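Local coordinates for protein PrgA (PDB 6Z9K) that extends far outside the enterococcal cell and provides surface exclusion against unwanted conjugation, represented here by its CAP domain, at residues 157-160 against 161-164. Residues are numbered along the deposited sequence; the frame is centred on the assembly and turned at random.
Sequences KVSK and YTLQ
Ser159 OG takes the backbone N-H of Thr162 in a 3.0 Å bond, OG to N, that is close to straight at 164°. The hydroxyl can reach over the helix start because chi1, 79°, sets OG between its own N and carbonyl carbon. Thr162 OG1 lies 3.1 Å from Ser159 OG, and a water bridges the two residues: it accepts from Ser159 N and hydrogen-bonds Thr162 OG1, at 2.8 Å from its oxygen to OG1. This is a serine N-cap at the point where strand 157-159 of the CAP domain, paired antiparallel with strand 62-64, turns into helix 160-176. The first regular helical bonds follow, Leu163 N to Ser159 O and Gln164 N to Lys160 O, each 3.0 Å. Backbone hydrogen bonds also join Tyr161 to Asn58, Lys160 to Val61 and Val158 to Trp63. The methyl branch of Thr162 faces Val158, whose CG2 is tight against Thr162 CG2 at 3.4 Å, while Val158 CG1, the other branch, meets Leu163 CD2 at 3.6 Å. Lys160 runs out extended alongside Gln164, with Lys160 CE 3.9 Å from Gln164 NE2, and its ammonium group finds its partner in a salt bridge to Glu75.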
# COMPACT_ATOMS: atom_id res chain seq x y z
N LYS A 157 6.50 -18.91 2.84
CA LYS A 157 7.32 -18.25 1.80
C LYS A 157 6.48 -17.89 0.56
O LYS A 157 5.45 -18.53 0.33
CB LYS A 157 8.52 -19.11 1.40
CG LYS A 157 9.53 -19.33 2.52
CD LYS A 157 10.55 -20.34 2.11
CE LYS A 157 11.66 -20.50 3.13
NZ LYS A 157 12.97 -20.58 2.45
N VAL A 158 6.90 -16.85 -0.15
CA VAL A 158 6.20 -16.26 -1.34
C VAL A 158 7.25 -15.49 -2.12
O VAL A 158 8.13 -14.91 -1.49
CB VAL A 158 4.97 -15.39 -0.98
CG1 VAL A 158 5.28 -14.27 -0.01
CG2 VAL A 158 4.32 -14.78 -2.19
N SER A 159 7.19 -15.48 -3.45
CA SER A 159 8.26 -14.84 -4.24
C SER A 159 8.08 -13.34 -4.14
O SER A 159 6.94 -12.87 -3.95
CB SER A 159 8.30 -15.27 -5.67
OG SER A 159 7.32 -14.63 -6.44
N LYS A 160 9.19 -12.63 -4.27
CA LYS A 160 9.24 -11.17 -4.33
C LYS A 160 8.37 -10.69 -5.50
O LYS A 160 7.60 -9.74 -5.35
CB LYS A 160 10.70 -10.77 -4.52
CG LYS A 160 10.95 -9.30 -4.80
CD LYS A 160 12.39 -8.97 -4.77
CE LYS A 160 12.59 -7.48 -4.68
NZ LYS A 160 14.02 -7.19 -4.44
N TYR A 161 8.42 -11.40 -6.62
CA TYR A 161 7.56 -11.08 -7.79
C TYR A 161 6.10 -11.08 -7.34
O TYR A 161 5.36 -10.13 -7.62
CB TYR A 161 7.79 -12.10 -8.92
CG TYR A 161 6.81 -11.94 -10.05
CD1 TYR A 161 5.57 -12.56 -10.01
CD2 TYR A 161 7.08 -11.10 -11.11
CE1 TYR A 161 4.63 -12.37 -11.01
CE2 TYR A 161 6.16 -10.90 -12.13
CZ TYR A 161 4.93 -11.56 -12.09
OH TYR A 161 4.00 -11.35 -13.09
N THR A 162 5.67 -12.15 -6.70
CA THR A 162 4.26 -12.33 -6.27
C THR A 162 3.86 -11.21 -5.31
O THR A 162 2.77 -10.70 -5.50
CB THR A 162 4.04 -13.69 -5.63
OG1 THR A 162 4.27 -14.58 -6.71
CG2 THR A 162 2.65 -13.85 -5.06
N LEU A 163 4.68 -10.89 -4.32
CA LEU A 163 4.33 -9.78 -3.41
C LEU A 163 4.19 -8.47 -4.20
O LEU A 163 3.25 -7.71 -3.93
CB LEU A 163 5.38 -9.62 -2.32
CG LEU A 163 5.48 -10.77 -1.33
CD1 LEU A 163 6.73 -10.61 -0.46
CD2 LEU A 163 4.20 -10.86 -0.51
N GLN A 164 5.08 -8.16 -5.15
CA GLN A 164 5.00 -6.86 -5.88
C GLN A 164 3.75 -6.87 -6.75
O GLN A 164 3.07 -5.83 -6.88
CB GLN A 164 6.25 -6.58 -6.71
CG GLN A 164 7.46 -6.30 -5.83
CD GLN A 164 8.70 -5.84 -6.57
OE1 GLN A 164 8.75 -5.83 -7.79
NE2 GLN A 164 9.61 -5.26 -5.80
O HOH W 1 5.17 -16.82 -5.24